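Local coordinates for hypothetical protein TTHA0104 (Thermus thermophilus, PDB 2DCT) that probably binds a metal ion in a small cupin barrel and may take part in antibiotic synthesis, its exact reaction being unknown, at residues A[2-7]-A[21-26]; A[27-32]-A[99-104]; A[33-38]-A[93-98]; A[39-44]-A[83-88]. One frame throughout, in Å; residues are numbered along the deposited sequence.

Contact 1: A[2-7]-A[21-26]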
loop_
_atom_site.group_PDB
_atom_site.type_symbol
_atom_site.label_atom_id
_atom_site.label_comp_id
_atom_site.label_asym_id
_atom_site.label_seq_id
_atom_site.Cartn_x
_atom_site.Cartn_y
_atom_site.Cartn_z
ATOM N N GLU A 2 -14.872 -4.228 1.643
ATOM C CA GLU A 2 -14.162 -3.699 2.789
ATOM C C GLU A 2 -13.382 -2.492 2.301
ATOM O O GLU A 2 -12.445 -2.625 1.526
ATOM C CB GLU A 2 -13.200 -4.740 3.342
ATOM C CG GLU A 2 -13.874 -5.967 3.914
ATOM C CD GLU A 2 -12.872 -6.899 4.546
ATOM O OE1 GLU A 2 -11.921 -6.385 5.162
ATOM O OE2 GLU A 2 -13.031 -8.130 4.435
ATOM N N ILE A 3 -13.796 -1.311 2.734
ATOM C CA ILE A 3 -13.123 -0.089 2.347
ATOM C C ILE A 3 -12.899 0.685 3.633
ATOM O O ILE A 3 -13.813 0.846 4.445
ATOM C CB ILE A 3 -13.976 0.716 1.330
ATOM C CG1 ILE A 3 -13.209 1.950 0.858
ATOM C CG2 ILE A 3 -15.303 1.109 1.951
ATOM C CD1 ILE A 3 -13.825 2.610 -0.372
ATOM N N LYS A 4 -11.670 1.132 3.842
ATOM C CA LYS A 4 -11.345 1.851 5.055
ATOM C C LYS A 4 -10.524 3.085 4.787
ATOM O O LYS A 4 -9.721 3.124 3.859
ATOM C CB LYS A 4 -10.559 0.951 6.014
ATOM C CG LYS A 4 -11.234 -0.358 6.357
ATOM C CD LYS A 4 -10.509 -1.066 7.493
ATOM C CE LYS A 4 -11.097 -2.443 7.731
ATOM N NZ LYS A 4 -10.507 -3.085 8.938
ATOM N N ASP A 5 -10.742 4.098 5.612
ATOM C CA ASP A 5 -9.995 5.333 5.526
ATOM C C ASP A 5 -8.828 5.046 6.459
ATOM O O ASP A 5 -8.975 5.078 7.677
ATOM C CB ASP A 5 -10.833 6.488 6.059
ATOM C CG ASP A 5 -10.141 7.815 5.913
ATOM O OD1 ASP A 5 -8.914 7.867 6.133
ATOM O OD2 ASP A 5 -10.828 8.807 5.595
ATOM N N LEU A 6 -7.670 4.752 5.884
ATOM C CA LEU A 6 -6.495 4.389 6.668
ATOM C C LEU A 6 -6.113 5.285 7.834
ATOM O O LEU A 6 -5.917 4.803 8.950
ATOM C CB LEU A 6 -5.289 4.225 5.747
ATOM C CG LEU A 6 -5.457 3.177 4.645
ATOM C CD1 LEU A 6 -4.086 2.825 4.107
ATOM C CD2 LEU A 6 -6.139 1.927 5.184
ATOM N N LYS A 7 -5.990 6.579 7.582
ATOM C CA LYS A 7 -5.617 7.504 8.642
ATOM C C LYS A 7 -6.555 7.410 9.836
ATOM O O LYS A 7 -6.115 7.455 10.983
ATOM C CB LYS A 7 -5.598 8.940 8.109
ATOM C CG LYS A 7 -4.274 9.368 7.484
ATOM C CD LYS A 7 -3.773 8.366 6.458
ATOM C CE LYS A 7 -2.594 8.920 5.681
ATOM N NZ LYS A 7 -2.984 10.133 4.912
ATOM N N PRO A 21 -3.898 -3.868 11.941
ATOM C CA PRO A 21 -4.233 -4.536 10.681
ATOM C C PRO A 21 -5.365 -3.790 9.983
ATOM O O PRO A 21 -6.384 -3.489 10.598
ATOM C CB PRO A 21 -4.654 -5.932 11.133
ATOM C CG PRO A 21 -3.829 -6.145 12.373
ATOM C CD PRO A 21 -3.948 -4.813 13.071
ATOM N N VAL A 22 -5.179 -3.485 8.704
ATOM C CA VAL A 22 -6.204 -2.780 7.946
ATOM C C VAL A 22 -7.201 -3.788 7.410
ATOM O O VAL A 22 -8.408 -3.625 7.563
ATOM C CB VAL A 22 -5.601 -2.010 6.764
ATOM C CG1 VAL A 22 -6.708 -1.359 5.951
ATOM C CG2 VAL A 22 -4.636 -0.964 7.276
ATOM N N PHE A 23 -6.688 -4.827 6.769
ATOM C CA PHE A 23 -7.536 -5.870 6.233
ATOM C C PHE A 23 -6.986 -7.199 6.673
ATOM O O PHE A 23 -5.796 -7.332 6.951
ATOM C CB PHE A 23 -7.550 -5.842 4.706
ATOM C CG PHE A 23 -8.105 -4.580 4.126
ATOM C CD1 PHE A 23 -9.431 -4.226 4.340
ATOM C CD2 PHE A 23 -7.301 -3.742 3.361
ATOM C CE1 PHE A 23 -9.951 -3.055 3.799
ATOM C CE2 PHE A 23 -7.809 -2.571 2.818
ATOM C CZ PHE A 23 -9.135 -2.225 3.036
ATOM N N GLN A 24 -7.866 -8.180 6.743
ATOM C CA GLN A 24 -7.470 -9.519 7.097
ATOM C C GLN A 24 -7.509 -10.257 5.778
ATOM O O GLN A 24 -8.569 -10.645 5.294
ATOM C CB GLN A 24 -8.451 -10.131 8.094
ATOM C CG GLN A 24 -8.336 -9.538 9.487
ATOM C CD GLN A 24 -6.919 -9.617 10.024
ATOM O OE1 GLN A 24 -6.277 -10.661 9.951
ATOM N NE2 GLN A 24 -6.430 -8.515 10.571
ATOM N N SER A 25 -6.339 -10.386 5.174
ATOM C CA SER A 25 -6.192 -11.069 3.904
ATOM C C SER A 25 -5.418 -12.341 4.174
ATOM O O SER A 25 -4.480 -12.341 4.964
ATOM C CB SER A 25 -5.411 -10.195 2.924
ATOM O OG SER A 25 -4.947 -10.962 1.825
ATOM N N GLU A 26 -5.812 -13.428 3.530
ATOM C CA GLU A 26 -5.096 -14.677 3.728
ATOM C C GLU A 26 -3.780 -14.612 2.965
ATOM O O GLU A 26 -2.883 -15.419 3.191
ATOM C CB GLU A 26 -5.903 -15.858 3.189
ATOM C CG GLU A 26 -7.295 -16.000 3.766
ATOM C CD GLU A 26 -7.971 -17.276 3.310
ATOM O OE1 GLU A 26 -8.005 -17.527 2.086
ATOM O OE2 GLU A 26 -8.470 -18.030 4.172
HETATM O O HOH W 1 -11.254 -10.209 5.064
HETATM O O HOH W 2 -8.472 -1.983 10.441
#

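Contact 2: A[27-32]-A[99-104]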
loop_
_atom_site.group_PDB
_atom_site.type_symbol
_atom_site.label_atom_id
_atom_site.label_comp_id
_atom_site.label_asym_id
_atom_site.label_seq_id
_atom_site.Cartn_x
_atom_site.Cartn_y
_atom_site.Cartn_z
ATOM N N ARG A 27 -3.669 -13.628 2.077
ATOM C CA ARG A 27 -2.503 -13.487 1.215
ATOM C C ARG A 27 -1.462 -12.487 1.648
ATOM O O ARG A 27 -0.344 -12.493 1.142
ATOM C CB ARG A 27 -2.958 -13.092 -0.183
ATOM C CG ARG A 27 -3.924 -14.055 -0.808
ATOM C CD ARG A 27 -3.260 -15.377 -1.035
ATOM N NE ARG A 27 -4.084 -16.263 -1.843
ATOM C CZ ARG A 27 -3.646 -17.401 -2.364
ATOM N NH1 ARG A 27 -2.393 -17.783 -2.155
ATOM N NH2 ARG A 27 -4.457 -18.155 -3.090
ATOM N N MET A 28 -1.814 -11.618 2.575
ATOM C CA MET A 28 -0.862 -10.613 2.966
ATOM C C MET A 28 -1.305 -9.925 4.219
ATOM O O MET A 28 -2.450 -10.043 4.642
ATOM C CB MET A 28 -0.763 -9.552 1.867
ATOM C CG MET A 28 -2.068 -8.777 1.676
ATOM S SD MET A 28 -1.967 -7.484 0.427
ATOM C CE MET A 28 -3.146 -8.058 -0.784
ATOM N N LEU A 29 -0.368 -9.212 4.814
ATOM C CA LEU A 29 -0.680 -8.398 5.955
ATOM C C LEU A 29 -0.744 -7.051 5.274
ATOM O O LEU A 29 0.083 -6.729 4.421
ATOM C CB LEU A 29 0.445 -8.396 6.981
ATOM C CG LEU A 29 0.716 -9.713 7.697
ATOM C CD1 LEU A 29 1.794 -9.480 8.732
ATOM C CD2 LEU A 29 -0.553 -10.234 8.359
ATOM N N TYR A 30 -1.756 -6.280 5.608
ATOM C CA TYR A 30 -1.910 -4.961 5.039
ATOM C C TYR A 30 -2.215 -4.244 6.329
ATOM O O TYR A 30 -3.355 -4.205 6.786
ATOM C CB TYR A 30 -3.090 -4.946 4.074
ATOM C CG TYR A 30 -3.136 -3.735 3.177
ATOM C CD1 TYR A 30 -2.561 -3.754 1.902
ATOM C CD2 TYR A 30 -3.778 -2.573 3.588
ATOM C CE1 TYR A 30 -2.639 -2.642 1.062
ATOM C CE2 TYR A 30 -3.861 -1.463 2.760
ATOM C CZ TYR A 30 -3.293 -1.502 1.500
ATOM O OH TYR A 30 -3.417 -0.403 0.678
ATOM N N ASP A 31 -1.159 -3.721 6.932
ATOM C CA ASP A 31 -1.264 -3.083 8.227
ATOM C C ASP A 31 -0.847 -1.650 8.251
ATOM O O ASP A 31 -0.174 -1.150 7.358
ATOM C CB ASP A 31 -0.370 -3.789 9.253
ATOM C CG ASP A 31 -0.713 -5.239 9.448
ATOM O OD1 ASP A 31 -1.853 -5.632 9.163
ATOM O OD2 ASP A 31 0.169 -5.988 9.914
ATOM N N LEU A 32 -1.252 -0.997 9.326
ATOM C CA LEU A 32 -0.850 0.358 9.568
ATOM C C LEU A 32 0.063 0.238 10.769
ATOM O O LEU A 32 -0.227 -0.497 11.721
ATOM C CB LEU A 32 -2.036 1.237 9.940
ATOM C CG LEU A 32 -3.018 1.552 8.824
ATOM C CD1 LEU A 32 -4.129 2.427 9.374
ATOM C CD2 LEU A 32 -2.300 2.255 7.688
ATOM N N VAL A 99 1.866 -0.803 5.743
ATOM C CA VAL A 99 2.853 -1.856 5.626
ATOM C C VAL A 99 2.248 -3.121 5.075
ATOM O O VAL A 99 1.315 -3.684 5.643
ATOM C CB VAL A 99 3.474 -2.129 7.000
ATOM C CG1 VAL A 99 4.624 -3.084 6.865
ATOM C CG2 VAL A 99 3.932 -0.820 7.625
ATOM N N VAL A 100 2.794 -3.562 3.956
ATOM C CA VAL A 100 2.305 -4.749 3.301
ATOM C C VAL A 100 3.340 -5.844 3.424
ATOM O O VAL A 100 4.517 -5.625 3.156
ATOM C CB VAL A 100 2.051 -4.479 1.809
ATOM C CG1 VAL A 100 1.573 -5.750 1.129
ATOM C CG2 VAL A 100 1.027 -3.362 1.650
ATOM N N THR A 101 2.899 -7.016 3.853
ATOM C CA THR A 101 3.786 -8.158 3.968
ATOM C C THR A 101 3.095 -9.274 3.218
ATOM O O THR A 101 1.938 -9.578 3.476
ATOM C CB THR A 101 4.001 -8.586 5.429
ATOM O OG1 THR A 101 4.510 -7.479 6.177
ATOM C CG2 THR A 101 5.005 -9.725 5.512
ATOM N N ALA A 102 3.797 -9.870 2.271
ATOM C CA ALA A 102 3.211 -10.952 1.508
ATOM C C ALA A 102 4.266 -11.997 1.241
ATOM O O ALA A 102 5.382 -11.674 0.872
ATOM C CB ALA A 102 2.649 -10.430 0.189
ATOM N N PRO A 103 3.941 -13.265 1.501
ATOM C CA PRO A 103 2.651 -13.703 2.033
ATOM C C PRO A 103 2.636 -13.425 3.534
ATOM O O PRO A 103 3.580 -12.843 4.073
ATOM C CB PRO A 103 2.640 -15.194 1.716
ATOM C CG PRO A 103 4.090 -15.561 1.787
ATOM C CD PRO A 103 4.773 -14.412 1.101
ATOM N N ARG A 104 1.568 -13.826 4.213
ATOM C CA ARG A 104 1.502 -13.616 5.652
ATOM C C ARG A 104 2.627 -14.424 6.286
ATOM O O ARG A 104 2.803 -15.599 5.972
ATOM C CB ARG A 104 0.171 -14.110 6.210
ATOM C CG ARG A 104 -1.051 -13.384 5.694
ATOM C CD ARG A 104 -2.301 -14.054 6.241
ATOM N NE ARG A 104 -2.331 -14.025 7.699
ATOM C CZ ARG A 104 -2.758 -12.992 8.415
ATOM N NH1 ARG A 104 -3.198 -11.904 7.804
ATOM N NH2 ARG A 104 -2.738 -13.041 9.741
#

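Contact 3: A[33-38]-A[93-98]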
loop_
_atom_site.group_PDB
_atom_site.type_symbol
_atom_site.label_atom_id
_atom_site.label_comp_id
_atom_site.label_asym_id
_atom_site.label_seq_id
_atom_site.Cartn_x
_atom_site.Cartn_y
_atom_site.Cartn_z
ATOM N N TYR A 33 1.195 0.914 10.697
ATOM C CA TYR A 33 2.115 0.938 11.815
ATOM C C TYR A 33 2.018 2.355 12.306
ATOM O O TYR A 33 2.277 3.292 11.558
ATOM C CB TYR A 33 3.542 0.659 11.375
ATOM C CG TYR A 33 3.852 -0.797 11.174
ATOM C CD1 TYR A 33 2.837 -1.746 11.076
ATOM C CD2 TYR A 33 5.167 -1.219 11.035
ATOM C CE1 TYR A 33 3.130 -3.084 10.841
ATOM C CE2 TYR A 33 5.471 -2.546 10.801
ATOM C CZ TYR A 33 4.453 -3.471 10.703
ATOM O OH TYR A 33 4.767 -4.782 10.460
ATOM N N ALA A 34 1.609 2.507 13.556
ATOM C CA ALA A 34 1.484 3.820 14.152
ATOM C C ALA A 34 2.642 3.938 15.121
ATOM O O ALA A 34 2.682 3.266 16.152
ATOM C CB ALA A 34 0.157 3.939 14.875
ATOM N N LEU A 35 3.599 4.783 14.769
ATOM C CA LEU A 35 4.768 4.958 15.605
ATOM C C LEU A 35 4.841 6.324 16.232
ATOM O O LEU A 35 4.849 7.338 15.539
ATOM C CB LEU A 35 6.049 4.735 14.802
ATOM C CG LEU A 35 6.242 3.390 14.105
ATOM C CD1 LEU A 35 5.562 3.416 12.746
ATOM C CD2 LEU A 35 7.729 3.128 13.935
ATOM N N LEU A 36 4.888 6.340 17.556
ATOM C CA LEU A 36 5.031 7.586 18.271
ATOM C C LEU A 36 6.530 7.819 18.229
ATOM O O LEU A 36 7.299 6.907 17.916
ATOM C CB LEU A 36 4.563 7.432 19.717
ATOM C CG LEU A 36 3.054 7.305 19.899
ATOM C CD1 LEU A 36 2.734 6.981 21.350
ATOM C CD2 LEU A 36 2.388 8.602 19.473
ATOM N N PRO A 37 6.971 9.046 18.514
ATOM C CA PRO A 37 8.410 9.300 18.487
ATOM C C PRO A 37 9.149 8.285 19.353
ATOM O O PRO A 37 8.668 7.901 20.419
ATOM C CB PRO A 37 8.510 10.716 19.037
ATOM C CG PRO A 37 7.267 11.349 18.503
ATOM C CD PRO A 37 6.222 10.287 18.776
ATOM N N GLY A 38 10.309 7.840 18.880
ATOM C CA GLY A 38 11.098 6.886 19.634
ATOM C C GLY A 38 10.660 5.443 19.503
ATOM O O GLY A 38 11.349 4.536 19.970
ATOM N N SER A 93 7.678 13.659 15.699
ATOM C CA SER A 93 6.272 13.553 15.338
ATOM C C SER A 93 5.876 12.110 15.095
ATOM O O SER A 93 6.721 11.255 14.834
ATOM C CB SER A 93 5.988 14.366 14.074
ATOM O OG SER A 93 6.299 15.732 14.269
ATOM N N PRO A 94 4.575 11.816 15.186
ATOM C CA PRO A 94 4.134 10.443 14.957
ATOM C C PRO A 94 4.365 10.085 13.499
ATOM O O PRO A 94 4.529 10.955 12.644
ATOM C CB PRO A 94 2.645 10.494 15.288
ATOM C CG PRO A 94 2.539 11.650 16.243
ATOM C CD PRO A 94 3.452 12.662 15.619
ATOM N N ALA A 95 4.391 8.795 13.222
ATOM C CA ALA A 95 4.562 8.337 11.861
ATOM C C ALA A 95 3.514 7.270 11.675
ATOM O O ALA A 95 3.179 6.547 12.614
ATOM C CB ALA A 95 5.951 7.762 11.656
ATOM N N LEU A 96 2.975 7.196 10.468
ATOM C CA LEU A 96 1.965 6.208 10.151
ATOM C C LEU A 96 2.391 5.578 8.847
ATOM O O LEU A 96 2.571 6.259 7.839
ATOM C CB LEU A 96 0.598 6.863 9.995
ATOM C CG LEU A 96 -0.544 5.870 9.783
ATOM C CD1 LEU A 96 -0.675 4.957 10.997
ATOM C CD2 LEU A 96 -1.831 6.633 9.540
ATOM N N LEU A 97 2.564 4.269 8.875
ATOM C CA LEU A 97 2.995 3.566 7.689
ATOM C C LEU A 97 1.960 2.566 7.254
ATOM O O LEU A 97 1.260 1.980 8.082
ATOM C CB LEU A 97 4.288 2.810 7.970
ATOM C CG LEU A 97 5.372 3.563 8.730
ATOM C CD1 LEU A 97 6.518 2.606 9.014
ATOM C CD2 LEU A 97 5.840 4.759 7.931
ATOM N N LEU A 98 1.861 2.398 5.942
ATOM C CA LEU A 98 0.986 1.403 5.354
ATOM C C LEU A 98 2.023 0.336 5.092
ATOM O O LEU A 98 2.964 0.551 4.324
ATOM C CB LEU A 98 0.382 1.894 4.046
ATOM C CG LEU A 98 -0.358 0.816 3.255
ATOM C CD1 LEU A 98 -1.303 0.037 4.159
ATOM C CD2 LEU A 98 -1.114 1.486 2.121
#

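Contact 4: A[39-44]-A[83-88]. With NA (sodium ion), chain C.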
loop_
_atom_site.group_PDB
_atom_site.type_symbol
_atom_site.label_atom_id
_atom_site.label_comp_id
_atom_site.label_asym_id
_atom_site.label_seq_id
_atom_site.Cartn_x
_atom_site.Cartn_y
_atom_site.Cartn_z
ATOM N N GLN A 39 9.515 5.214 18.872
ATOM C CA GLN A 39 9.039 3.852 18.709
ATOM C C GLN A 39 9.565 3.258 17.424
ATOM O O GLN A 39 10.059 3.966 16.547
ATOM C CB GLN A 39 7.519 3.808 18.728
ATOM C CG GLN A 39 6.953 4.353 20.016
ATOM C CD GLN A 39 5.498 4.028 20.188
ATOM O OE1 GLN A 39 4.733 4.043 19.226
ATOM N NE2 GLN A 39 5.096 3.745 21.422
ATOM N N ALA A 40 9.452 1.947 17.305
ATOM C CA ALA A 40 9.966 1.312 16.117
ATOM C C ALA A 40 9.509 -0.113 16.004
ATOM O O ALA A 40 8.981 -0.699 16.950
ATOM C CB ALA A 40 11.489 1.349 16.148
ATOM N N GLN A 41 9.684 -0.652 14.809
ATOM C CA GLN A 41 9.394 -2.044 14.573
ATOM C C GLN A 41 10.809 -2.577 14.649
ATOM O O GLN A 41 11.632 -2.278 13.780
ATOM C CB GLN A 41 8.852 -2.293 13.172
ATOM C CG GLN A 41 8.741 -3.781 12.881
ATOM C CD GLN A 41 9.171 -4.141 11.479
ATOM O OE1 GLN A 41 8.492 -3.817 10.505
ATOM N NE2 GLN A 41 10.313 -4.814 11.366
ATOM N N LYS A 42 11.107 -3.320 15.706
ATOM C CA LYS A 42 12.438 -3.873 15.874
ATOM C C LYS A 42 12.825 -4.602 14.599
ATOM O O LYS A 42 11.967 -5.099 13.868
ATOM C CB LYS A 42 12.462 -4.825 17.073
ATOM C CG LYS A 42 12.150 -4.128 18.391
ATOM C CD LYS A 42 12.186 -5.087 19.567
ATOM C CE LYS A 42 11.904 -4.356 20.872
ATOM N NZ LYS A 42 12.930 -3.319 21.177
ATOM N N VAL A 43 14.118 -4.638 14.314
ATOM C CA VAL A 43 14.581 -5.307 13.119
ATOM C C VAL A 43 14.029 -6.711 13.115
ATOM O O VAL A 43 14.028 -7.408 14.134
ATOM C CB VAL A 43 16.109 -5.355 13.053
ATOM C CG1 VAL A 43 16.549 -6.159 11.842
ATOM C CG2 VAL A 43 16.659 -3.948 12.971
ATOM N N HIS A 44 13.537 -7.118 11.957
ATOM C CA HIS A 44 12.963 -8.431 11.817
ATOM C C HIS A 44 13.363 -8.978 10.467
ATOM O O HIS A 44 13.815 -8.244 9.584
ATOM C CB HIS A 44 11.435 -8.343 11.924
ATOM C CG HIS A 44 10.757 -9.672 12.045
ATOM N ND1 HIS A 44 10.588 -10.320 13.250
ATOM C CD2 HIS A 44 10.176 -10.460 11.111
ATOM C CE1 HIS A 44 9.932 -11.450 13.051
ATOM N NE2 HIS A 44 9.670 -11.558 11.761
ATOM N N ALA A 83 15.744 -10.042 3.913
ATOM C CA ALA A 83 16.428 -8.820 4.282
ATOM C C ALA A 83 15.995 -8.344 5.655
ATOM O O ALA A 83 14.806 -8.213 5.925
ATOM C CB ALA A 83 16.154 -7.734 3.252
ATOM N N PRO A 84 16.954 -8.110 6.557
ATOM C CA PRO A 84 16.548 -7.636 7.876
ATOM C C PRO A 84 15.956 -6.264 7.618
ATOM O O PRO A 84 16.445 -5.509 6.777
ATOM C CB PRO A 84 17.862 -7.573 8.646
ATOM C CG PRO A 84 18.872 -7.306 7.570
ATOM C CD PRO A 84 18.418 -8.212 6.456
ATOM N N HIS A 85 14.887 -5.941 8.316
ATOM C CA HIS A 85 14.271 -4.658 8.090
ATOM C C HIS A 85 13.592 -4.195 9.341
ATOM O O HIS A 85 13.226 -4.979 10.212
ATOM C CB HIS A 85 13.241 -4.762 6.974
ATOM C CG HIS A 85 12.218 -5.819 7.221
ATOM N ND1 HIS A 85 12.459 -7.154 6.983
ATOM C CD2 HIS A 85 10.987 -5.752 7.780
ATOM C CE1 HIS A 85 11.423 -7.865 7.385
ATOM N NE2 HIS A 85 10.516 -7.038 7.874
ATOM N N GLY A 86 13.426 -2.894 9.417
ATOM C CA GLY A 86 12.774 -2.321 10.560
ATOM C C GLY A 86 12.551 -0.878 10.223
ATOM O O GLY A 86 13.007 -0.381 9.196
ATOM N N VAL A 87 11.808 -0.213 11.083
ATOM C CA VAL A 87 11.542 1.191 10.898
ATOM C C VAL A 87 11.602 1.777 12.279
ATOM O O VAL A 87 11.167 1.163 13.249
ATOM C CB VAL A 87 10.161 1.441 10.274
ATOM C CG1 VAL A 87 10.189 1.063 8.803
ATOM C CG2 VAL A 87 9.104 0.641 11.012
ATOM N N ARG A 88 12.185 2.955 12.366
ATOM C CA ARG A 88 12.306 3.619 13.642
ATOM C C ARG A 88 11.816 5.028 13.454
ATOM O O ARG A 88 12.181 5.698 12.490
ATOM C CB ARG A 88 13.765 3.660 14.091
ATOM C CG ARG A 88 14.423 2.310 14.286
ATOM C CD ARG A 88 15.906 2.498 14.565
ATOM N NE ARG A 88 16.553 3.250 13.494
ATOM C CZ ARG A 88 17.814 3.665 13.518
ATOM N NH1 ARG A 88 18.584 3.404 14.567
ATOM N NH2 ARG A 88 18.307 4.344 12.492
HETATM NA NA NA C . 11.801 -13.540 11.848
HETATM O O HOH W 3 13.314 -11.842 12.787
HETATM O O HOH W 4 11.069 -14.124 14.241
HETATM O O HOH W 5 10.895 -14.862 10.677
#

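Contact 1: A[2-7]-A[21-26]
P21 and K4 meet through a water that donates to P21 O at 2.6 Å and accepts from K4 NZ at 2.8 Å. At V22 the link becomes direct. K4 NZ donates to V22 O over 2.6 Å, with a C=O...N angle of 154° and the nitrogen tilted 19° from the carbonyl plane. The lysine reaches it with a chain extended beyond CG, running alongside V22 in the opposite sense. V22 CG1 also presses on L6 CD2 at 3.4 Å, tighter than usual for two carbons, the two side chains crossing near a right angle. F23 follows, its ring carrying V22 CG1 over one face, near the rim. E2 OE1 lies at the ring edge, 3.4 Å from F23 CD1, and the carboxylate plane is turned 57° from the ring. The other oxygen, E2 OE2, is joined by a second water to Q24 O. S25 OG hydrogen-bonds R27 N and OD2 of D50 of the second subunit. Around the contact, V22 pairs with Y30 of strand 29-35 and L6 packs on L32 and L98. Residues 2-5 form an antiparallel ladder with a strand of the second subunit, carrying the sheet across the interface.

Contact 2: A[27-32]-A[99-104]
L29 and D31 pair with T101 and V99 through four antiparallel backbone hydrogen bonds, the shortest from V99 N to D31 O at 2.6 Å, between strand segments whose axes approach to 4.7 Å at 160°. Between these hydrogen-bonded pairs, Y30 faces V100 in a non-hydrogen-bonded pair, and V100 CA adds a CA-H...O contact to L29 O. On the face of Y30 and V100, methyl CG2 of V100 meets the tyrosine ring obliquely, 3.6 Å from Y30 CD1, while its other methyl, CG1, touches M28 SD. The whole ladder belongs to the cupin jelly-roll: strand 95-102 lies between strands 29-35 and 50-55, with V100 bonded to V52 and A102 to D50, and M28 continues outward onto V100 of the second subunit. On the other face, L29 and T101 lie side by side, pointing the same way, with L29 CB 3.9 Å from T101 CB. R104 then folds back over L29 after the cis peptide before P103. Its chain bends at chi3 (60°), which lays one guanidinium face on the leucine methyl, CD2 standing 3.1 Å above the plane and towards its rim. NH1 of that group donates to S25 O, fixing the arginine beside M28 and L29. Where the strands end, P103 CA makes a CA-H...O contact with R27 O at 3.4 Å.

Contact 3: A[33-38]-A[93-98]
Two pairs of backbone hydrogen bonds join Y33 to L97 and L35 to A95. Three of them measure 2.8 Å (Y33 N to L97 O, L35 N to A95 O, A95 N to L35 O), and L97 N reaches Y33 O nearly as closely. Their N-H...O angles are all above 150°, and the strand axes run at 165°, so this is a regular antiparallel ladder. A34 and L96 form the non-hydrogen-bonded pair between them, where L96 CA makes a CA-H...O contact with Y33 O. That carbonyl has a third neighbour, the methyl L96 CD1 at 3.4 Å, because the leucine puts CG opposite its own backbone N (chi1 -175°) and then turns a branch back over the ladder. The same methyl reaches A34 CB. On the face of L35 and L97 the leucines cross at about a right angle, methyl against methyl, with L35 CD1 3.9 Å from L97 CD1. The side chain of Y33 meets that of L97 only through CB, its ring leading off. Beyond the strand ends, P37 CG rests against S93 N and O. K51 NZ hydrogen-bonds the hydroxyl of Y33, and N89 ND2 bonds both L35 O and S93 O, tying the two chains where they part. Strand 50-55 lines the next edge, L98 bonding to Y54, while A34 bonds to A18 of strand 18-21. A95 and L97 pack on V60 of strand 60-64, in the cupin interior.

Contact 4: A[39-44]-A[83-88]
H44 O is gripped by H85 N at 2.8 Å and by a CA-H...O contact from P84 CA at 3.3 Å, and it also stands 3.0 Å above one face of the H85 imidazole, near the rim. That ring is fixed by its own segment: H85 ND1 donates to A83 O over 2.8 Å, almost straight at 177° and in the ring plane. H44 N returns a bond to H85 O, which V43 CA also approaches. Further along, Q41 N bonds V87 O at 2.8 Å, whereas the reverse bond, V87 N to Q41 O, is weak. The register slips by one residue between Q41 and H44, a beta bulge facing G86. Q41 bends at chi2 (-139°), bringing NE2 back to K42 O, and OE1 is held by Y53 OH and K51 NZ. V43 CG1 lies beside P84 CB. H44 NE2 reaches the sodium ion at 2.9 Å, with V45 O and three waters as the other ligands; H85 NE2 lies 7.7 Å from the ion. H44 and H46 match the His-X-His of the first cupin motif, and H85 probably the second's metal-binding histidine; K51 seems to replace the usual glutamate, and the sodium sits to one side, at H44.

Contacts 2 and 3 are successive lengths of one ladder between strands 29-35 and 95-102, their centres about 17 Å apart, and meet where Y30 CE2 lies 3.3 Å from L98 CD1. Contact 4 is nested within the loop closed by contact 3, about 12 Å away between centres; L97 CD1 and V87 CG2, 3.8 Å apart, join the facing sheets across the barrel interior. Contact 1 extends the ladder side outward: V22 N lies 2.7 Å from Y30 O of contact 2. Contacts 1 and 4, about 22 Å apart between centres, lie on opposite sides of the chain's centre. The sodium ion is bound at H44 of contact 4; T101 of contact 2 has its side chain about 10 Å from it.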